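PDB 1M5S: formylmethanofuran--tetrahydromethanopterin formyltransferase from Methanosarcina barkeri, which probably catalyses the reversible transfer of a formyl group from formylmethanofuran to tetrahydromethanopterin, a step in making methane from carbon dioxide. Local coordinates for residues R58-S63 against G71-I76; Q75-K80 against G192-F197. One frame throughout, in Å; residues are numbered along the deposited sequence.

Contact 1: residues R58-S63 against G71-I76; sequences RLASPS and GVYVQI
In Arg58 the first torsion sets CG between the backbone N and the carbonyl carbon (chi1 66°) and the chain bends at chi2, while in Tyr73 across from it CG is anti to the carbonyl carbon (chi1 -70°). The setting is an antiparallel beta hairpin, strands 53-60 and 71-78, at the end next to its connecting loop. The two side chains lie side by side and point the same way, and the guanidinium lies obliquely beside the phenol ring, with CE2 of Tyr73 over one of its faces, 3.3 Å from Arg58 NH2. The planes are 39° apart, too far for a flat stack. Arg58 NH1 makes a salt bridge with Glu64, which gives the charged end its main partner, and the ring of Tyr73 also forms a cation-pi contact with Arg22 of strand 12-26.

Beneath the pair, the backbones are joined by three bonds. Tyr73 N gives to Arg58 O at 3.0 Å. Ala60 and Gly71 then bond in both directions, Ala60 N to Gly71 O at 2.7 Å and Gly71 N to Ala60 O at 3.0 Å. On the other sheet face Leu59 faces Val72 loosely; Val72 is backed by helix 30-41. The lack of a side chain on Gly71 is consistent with the close approach opposite Ala60, whose CB lies 3.5 Å from Gly71 O and 3.6 Å from Tyr73 CE2.

Contact 2: residues Q75-K80 against G192-F197; sequences QICTFK and GTITPF
Gln75 reaches from the hairpin strand 71-78 to Gly192 and Ile194 at the short strand 193-194, a side-chain bridge between two parts of this alpha/beta sandwich. The tight part is around Gln75 and Ile194, whose side chains cross obliquely. CG2 of Ile194 lies 3.7 Å from CB of Gln75, and this methyl rests against the CB-CG-CD part of the glutamine, which is extended beyond CG (chi2 -179°). At its end NE2 gives a nearly straight bond to Gly192 O, 3.1 Å away; the acceptor lies in the amide plane, but the donor stands above the plane of the Gly192 carbonyl. Glu57 takes a second bond from NE2 and also receives Gly192 N, tying both segments to one carboxylate. An alanine in place of Gln75 would probably leave Gly192 O and Glu57 without this donor and open a gap beside Ile194 CG2. OE1, by contrast, is buried with no hydrogen-bonding partner in the model, packed against Ile194.

Packing is looser toward Cys77, and beyond it the segments diverge, the chain leaving strand 71-78 for the exposed Phe79 and Lys80. The last touch before they part is Cys77 SG on Ile194 CD1, at 4.1 Å.

Overall arrangement
Both contacts use strand 71-78, and their centres lie 14 Å apart. Contact 1 joins it to its sequence neighbour at the loop-side end of a hairpin, where backbone bonds pair the strands and Arg58 and Tyr73 pack alongside each other; close by, Ser61 and Pro62 meet Glu189 of a second subunit. The centre of contact 2 lies about 4 Å from the centre of the chain, and it brings together residues more than a hundred positions apart through side chains rather than strand pairing. All its touching residues are buried; contact 1 is mostly buried too, but includes exposed Leu59 and partly exposed Arg58. Glu57 pairs by backbone with Tyr73 of contact 1, while its carboxylate serves contact 2.

Contact 1: residues R58-S63 against G71-I76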
ATOM      1  N   ARG A  58      15.942  -5.732   1.031  1.00 18.64           N
ATOM      2  CA  ARG A  58      15.218  -6.046  -0.207  1.00 21.59           C
ATOM      3  C   ARG A  58      14.261  -7.216   0.018  1.00 22.56           C
ATOM      4  O   ARG A  58      14.416  -7.994   0.972  1.00 14.24           O
ATOM      5  CB  ARG A  58      16.209  -6.430  -1.309  1.00 23.16           C
ATOM      6  CG  ARG A  58      16.954  -7.735  -1.016  1.00 29.16           C
ATOM      7  CD  ARG A  58      17.125  -8.619  -2.253  1.00 35.58           C
ATOM      8  NE  ARG A  58      18.023  -9.762  -2.027  1.00 38.93           N
ATOM      9  CZ  ARG A  58      17.750 -11.016  -2.413  1.00 30.19           C
ATOM     10  NH1 ARG A  58      16.606 -11.310  -3.046  1.00 26.94           N
ATOM     11  NH2 ARG A  58      18.567 -12.059  -2.208  1.00 32.25           N
ATOM     12  N   LEU A  59      13.220  -7.268  -0.802  1.00 20.09           N
ATOM     13  CA  LEU A  59      12.257  -8.358  -0.774  1.00 25.48           C
ATOM     14  C   LEU A  59      12.897  -9.652  -1.253  1.00 28.31           C
ATOM     15  O   LEU A  59      13.740  -9.635  -2.145  1.00 24.44           O
ATOM     16  CB  LEU A  59      11.070  -8.004  -1.671  1.00 24.96           C
ATOM     17  CG  LEU A  59       9.911  -7.171  -1.122  1.00 32.52           C
ATOM     18  CD1 LEU A  59      10.377  -6.223  -0.049  1.00 24.18           C
ATOM     19  CD2 LEU A  59       9.274  -6.414  -2.274  1.00 36.45           C
ATOM     20  N   ALA A  60      12.486 -10.766  -0.653  1.00 20.63           N
ATOM     21  CA  ALA A  60      12.930 -12.086  -1.077  1.00 17.97           C
ATOM     22  C   ALA A  60      11.851 -12.789  -1.885  1.00 25.86           C
ATOM     23  O   ALA A  60      10.703 -12.888  -1.448  1.00 19.08           O
ATOM     24  CB  ALA A  60      13.289 -12.918   0.127  1.00 18.88           C
ATOM     25  N   SER A  61      12.232 -13.275  -3.061  1.00 19.30           N
ATOM     26  CA  SER A  61      11.345 -14.039  -3.927  1.00 20.92           C
ATOM     27  C   SER A  61      11.053 -15.401  -3.311  1.00 23.53           C
ATOM     28  O   SER A  61      11.924 -15.997  -2.684  1.00 25.15           O
ATOM     29  CB  SER A  61      12.000 -14.226  -5.302  1.00 21.47           C
ATOM     30  OG  SER A  61      11.240 -15.090  -6.128  1.00 29.49           O
ATOM     31  N   PRO A  62       9.845 -15.946  -3.555  1.00 17.19           N
ATOM     32  CA  PRO A  62       9.540 -17.328  -3.170  1.00 18.52           C
ATOM     33  C   PRO A  62      10.498 -18.342  -3.813  1.00 25.48           C
ATOM     34  O   PRO A  62      10.681 -19.449  -3.304  1.00 28.33           O
ATOM     35  CB  PRO A  62       8.103 -17.519  -3.655  1.00 25.80           C
ATOM     36  CG  PRO A  62       7.548 -16.153  -3.715  1.00 19.04           C
ATOM     37  CD  PRO A  62       8.677 -15.293  -4.169  1.00 16.96           C
ATOM     38  N   SER A  63      11.124 -17.945  -4.916  1.00 27.25           N
ATOM     39  CA  SER A  63      11.991 -18.837  -5.671  1.00 30.42           C
ATOM     40  C   SER A  63      13.406 -18.898  -5.097  1.00 29.36           C
ATOM     41  O   SER A  63      14.235 -19.662  -5.582  1.00 32.50           O
ATOM     42  CB  SER A  63      12.039 -18.405  -7.141  1.00 32.98           C
ATOM     43  OG  SER A  63      12.742 -17.184  -7.296  1.00 40.04           O
ATOM     44  N   GLY A  71       9.519 -13.496   1.252  1.00 19.15           N
ATOM     45  CA  GLY A  71      10.199 -12.994   2.438  1.00 18.73           C
ATOM     46  C   GLY A  71      10.807 -11.608   2.295  1.00 17.64           C
ATOM     47  O   GLY A  71      10.630 -10.940   1.277  1.00 18.60           O
ATOM     48  N   VAL A  72      11.421 -11.131   3.376  1.00 17.70           N
ATOM     49  CA  VAL A  72      12.095  -9.832   3.404  1.00 15.53           C
ATOM     50  C   VAL A  72      13.420 -10.001   4.152  1.00 16.09           C
ATOM     51  O   VAL A  72      13.444 -10.534   5.264  1.00 17.54           O
ATOM     52  CB  VAL A  72      11.262  -8.747   4.147  1.00 18.46           C
ATOM     53  CG1 VAL A  72      11.968  -7.408   4.074  1.00 24.03           C
ATOM     54  CG2 VAL A  72       9.868  -8.635   3.551  1.00 16.40           C
ATOM     55  N   TYR A  73      14.517  -9.603   3.510  1.00 22.74           N
ATOM     56  CA  TYR A  73      15.814  -9.501   4.178  1.00 21.98           C
ATOM     57  C   TYR A  73      15.902  -8.192   4.941  1.00 21.14           C
ATOM     58  O   TYR A  73      15.579  -7.129   4.406  1.00 20.11           O
ATOM     59  CB  TYR A  73      16.958  -9.558   3.164  1.00 18.87           C
ATOM     60  CG  TYR A  73      17.144 -10.908   2.521  1.00 19.16           C
ATOM     61  CD1 TYR A  73      17.843 -11.923   3.171  1.00 22.78           C
ATOM     62  CD2 TYR A  73      16.657 -11.158   1.239  1.00 23.62           C
ATOM     63  CE1 TYR A  73      18.060 -13.148   2.552  1.00 23.57           C
ATOM     64  CE2 TYR A  73      16.859 -12.380   0.616  1.00 24.08           C
ATOM     65  CZ  TYR A  73      17.565 -13.370   1.274  1.00 31.40           C
ATOM     66  OH  TYR A  73      17.794 -14.568   0.632  1.00 28.64           O
ATOM     67  N   VAL A  74      16.244  -8.287   6.221  1.00 15.46           N
ATOM     68  CA  VAL A  74      16.515  -7.101   7.021  1.00 16.24           C
ATOM     69  C   VAL A  74      17.958  -7.131   7.531  1.00 18.73           C
ATOM     70  O   VAL A  74      18.632  -8.162   7.455  1.00 22.21           O
ATOM     71  CB  VAL A  74      15.532  -6.972   8.219  1.00 15.31           C
ATOM     72  CG1 VAL A  74      14.108  -6.751   7.705  1.00 18.19           C
ATOM     73  CG2 VAL A  74      15.597  -8.206   9.104  1.00 22.20           C
ATOM     74  N   GLN A  75      18.480  -5.945   7.819  1.00 21.11           N
ATOM     75  CA  GLN A  75      19.778  -5.811   8.453  1.00 21.16           C
ATOM     76  C   GLN A  75      19.566  -5.072   9.755  1.00 22.33           C
ATOM     77  O   GLN A  75      18.774  -4.134   9.814  1.00 22.71           O
ATOM     78  CB  GLN A  75      20.745  -5.032   7.558  1.00 22.00           C
ATOM     79  CG  GLN A  75      21.220  -5.799   6.339  1.00 25.97           C
ATOM     80  CD  GLN A  75      22.197  -5.009   5.484  1.00 20.35           C
ATOM     81  OE1 GLN A  75      22.759  -4.007   5.925  1.00 29.06           O
ATOM     82  NE2 GLN A  75      22.423  -5.479   4.261  1.00 25.35           N
ATOM     83  N   ILE A  76      20.087  -5.645  10.831  1.00 24.06           N
ATOM     84  CA  ILE A  76      20.088  -4.975  12.117  1.00 24.08           C
ATOM     85  C   ILE A  76      21.546  -4.721  12.476  1.00 29.10           C
ATOM     86  O   ILE A  76      22.397  -5.587  12.276  1.00 26.39           O
ATOM     87  CB  ILE A  76      19.397  -5.836  13.192  1.00 26.58           C
ATOM     88  CG1 ILE A  76      17.918  -6.035  12.820  1.00 22.56           C
ATOM     89  CG2 ILE A  76      19.498  -5.164  14.552  1.00 25.40           C
ATOM     90  CD1 ILE A  76      17.244  -7.230  13.494  1.00 27.01           C
TER

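Contact 2: residues Q75-K80 against G192-F197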
ATOM      1  N   GLN A  75      18.480  -5.945   7.819  1.00 21.11           N
ATOM      2  CA  GLN A  75      19.778  -5.811   8.453  1.00 21.16           C
ATOM      3  C   GLN A  75      19.566  -5.072   9.755  1.00 22.33           C
ATOM      4  O   GLN A  75      18.774  -4.134   9.814  1.00 22.71           O
ATOM      5  CB  GLN A  75      20.745  -5.032   7.558  1.00 22.00           C
ATOM      6  CG  GLN A  75      21.220  -5.799   6.339  1.00 25.97           C
ATOM      7  CD  GLN A  75      22.197  -5.009   5.484  1.00 20.35           C
ATOM      8  OE1 GLN A  75      22.759  -4.007   5.925  1.00 29.06           O
ATOM      9  NE2 GLN A  75      22.423  -5.479   4.261  1.00 25.35           N
ATOM     10  N   ILE A  76      20.087  -5.645  10.831  1.00 24.06           N
ATOM     11  CA  ILE A  76      20.088  -4.975  12.117  1.00 24.08           C
ATOM     12  C   ILE A  76      21.546  -4.721  12.476  1.00 29.10           C
ATOM     13  O   ILE A  76      22.397  -5.587  12.276  1.00 26.39           O
ATOM     14  CB  ILE A  76      19.397  -5.836  13.192  1.00 26.58           C
ATOM     15  CG1 ILE A  76      17.918  -6.035  12.820  1.00 22.56           C
ATOM     16  CG2 ILE A  76      19.498  -5.164  14.552  1.00 25.40           C
ATOM     17  CD1 ILE A  76      17.244  -7.230  13.494  1.00 27.01           C
ATOM     18  N   CYS A  77      21.842  -3.463  12.787  1.00 32.83           N
ATOM     19  CA  CYS A  77      23.214  -2.971  12.875  1.00 32.41           C
ATOM     20  C   CYS A  77      23.463  -2.381  14.253  1.00 32.52           C
ATOM     21  O   CYS A  77      22.592  -1.714  14.828  1.00 31.45           O
ATOM     22  CB  CYS A  77      23.467  -1.880  11.827  1.00 29.47           C
ATOM     23  SG  CYS A  77      23.052  -2.307  10.115  1.00 30.97           S
ATOM     24  N   THR A  78      24.700  -2.508  14.719  1.00 32.26           N
ATOM     25  CA  THR A  78      25.069  -1.954  16.011  1.00 26.45           C
ATOM     26  C   THR A  78      26.603  -1.930  16.143  1.00 27.46           C
ATOM     27  O   THR A  78      27.311  -2.610  15.385  1.00 22.89           O
ATOM     28  CB  THR A  78      24.395  -2.785  17.135  1.00 32.95           C
ATOM     29  OG1 THR A  78      24.152  -1.958  18.278  1.00 48.39           O
ATOM     30  CG2 THR A  78      25.250  -3.964  17.508  1.00 21.77           C
ATOM     31  N   PHE A  79      27.119  -1.045  16.992  1.00 29.32           N
ATOM     32  CA  PHE A  79      28.569  -0.876  17.098  1.00 38.32           C
ATOM     33  C   PHE A  79      29.291  -2.098  17.653  1.00 38.57           C
ATOM     34  O   PHE A  79      30.215  -2.604  17.022  1.00 37.54           O
ATOM     35  CB  PHE A  79      28.913   0.368  17.923  1.00 43.81           C
ATOM     36  CG  PHE A  79      28.895   1.641  17.124  1.00 52.57           C
ATOM     37  CD1 PHE A  79      29.310   1.641  15.792  1.00 53.03           C
ATOM     38  CD2 PHE A  79      28.404   2.822  17.676  1.00 54.04           C
ATOM     39  CE1 PHE A  79      29.230   2.797  15.013  1.00 56.26           C
ATOM     40  CE2 PHE A  79      28.320   3.989  16.909  1.00 55.22           C
ATOM     41  CZ  PHE A  79      28.734   3.974  15.571  1.00 57.10           C
ATOM     42  N   LYS A  80      28.798  -2.632  18.766  1.00 44.66           N
ATOM     43  CA  LYS A  80      29.402  -3.809  19.387  1.00 44.45           C
ATOM     44  C   LYS A  80      28.603  -5.095  19.141  1.00 46.39           C
ATOM     45  O   LYS A  80      27.378  -5.084  19.213  1.00 49.91           O
ATOM     46  CB  LYS A  80      29.557  -3.571  20.889  1.00 50.11           C
ATOM     47  CG  LYS A  80      30.875  -2.915  21.269  1.00 56.54           C
ATOM     48  CD  LYS A  80      30.670  -1.562  21.933  1.00 63.82           C
ATOM     49  CE  LYS A  80      32.011  -0.889  22.198  1.00 63.96           C
ATOM     50  NZ  LYS A  80      32.863  -0.854  20.970  1.00 65.18           N
ATOM     51  N   GLY A 192      22.370  -6.149  -0.149  1.00 29.44           N
ATOM     52  CA  GLY A 192      23.543  -5.797   0.627  1.00 26.03           C
ATOM     53  C   GLY A 192      23.470  -4.464   1.336  1.00 32.64           C
ATOM     54  O   GLY A 192      24.328  -4.158   2.167  1.00 28.73           O
ATOM     55  N   THR A 193      22.443  -3.674   1.034  1.00 26.04           N
ATOM     56  CA  THR A 193      22.317  -2.341   1.620  1.00 17.61           C
ATOM     57  C   THR A 193      20.947  -2.084   2.227  1.00 24.19           C
ATOM     58  O   THR A 193      19.950  -2.675   1.813  1.00 20.50           O
ATOM     59  CB  THR A 193      22.580  -1.241   0.579  1.00 28.00           C
ATOM     60  OG1 THR A 193      21.891  -1.561  -0.634  1.00 28.89           O
ATOM     61  CG2 THR A 193      24.064  -1.107   0.300  1.00 24.02           C
ATOM     62  N   ILE A 194      20.920  -1.196   3.213  1.00 20.54           N
ATOM     63  CA  ILE A 194      19.688  -0.676   3.785  1.00 21.31           C
ATOM     64  C   ILE A 194      19.757   0.846   3.923  1.00 26.71           C
ATOM     65  O   ILE A 194      20.824   1.452   3.819  1.00 21.61           O
ATOM     66  CB  ILE A 194      19.389  -1.281   5.192  1.00 27.61           C
ATOM     67  CG1 ILE A 194      20.497  -0.912   6.192  1.00 22.85           C
ATOM     68  CG2 ILE A 194      19.202  -2.782   5.090  1.00 18.44           C
ATOM     69  CD1 ILE A 194      20.043  -0.887   7.651  1.00 19.20           C
ATOM     70  N   THR A 195      18.604   1.459   4.150  1.00 21.81           N
ATOM     71  CA  THR A 195      18.534   2.890   4.361  1.00 17.87           C
ATOM     72  C   THR A 195      17.703   3.156   5.620  1.00 26.56           C
ATOM     73  O   THR A 195      16.474   3.131   5.577  1.00 25.78           O
ATOM     74  CB  THR A 195      17.898   3.606   3.130  1.00 24.65           C
ATOM     75  OG1 THR A 195      16.634   3.007   2.822  1.00 21.85           O
ATOM     76  CG2 THR A 195      18.807   3.492   1.901  1.00 20.04           C
ATOM     77  N   PRO A 196      18.370   3.297   6.781  1.00 25.94           N
ATOM     78  CA  PRO A 196      17.701   3.088   8.071  1.00 25.64           C
ATOM     79  C   PRO A 196      16.770   4.212   8.540  1.00 22.07           C
ATOM     80  O   PRO A 196      16.017   4.038   9.503  1.00 19.48           O
ATOM     81  CB  PRO A 196      18.870   2.878   9.042  1.00 29.27           C
ATOM     82  CG  PRO A 196      20.000   3.610   8.407  1.00 24.00           C
ATOM     83  CD  PRO A 196      19.835   3.331   6.942  1.00 20.11           C
ATOM     84  N   PHE A 197      16.847   5.380   7.913  1.00 17.61           N
ATOM     85  CA  PHE A 197      16.054   6.516   8.378  1.00 17.27           C
ATOM     86  C   PHE A 197      14.581   6.385   7.979  1.00 24.12           C
ATOM     87  O   PHE A 197      14.217   5.427   7.303  1.00 20.41           O
ATOM     88  CB  PHE A 197      16.668   7.821   7.866  1.00 20.61           C
ATOM     89  CG  PHE A 197      17.568   8.488   8.872  1.00 24.46           C
ATOM     90  CD1 PHE A 197      18.802   7.926   9.199  1.00 32.99           C
ATOM     91  CD2 PHE A 197      17.138   9.612   9.571  1.00 25.11           C
ATOM     92  CE1 PHE A 197      19.585   8.471  10.214  1.00 25.78           C
ATOM     93  CE2 PHE A 197      17.914  10.163  10.586  1.00 35.48           C
ATOM     94  CZ  PHE A 197      19.139   9.590  10.910  1.00 29.53           C
TER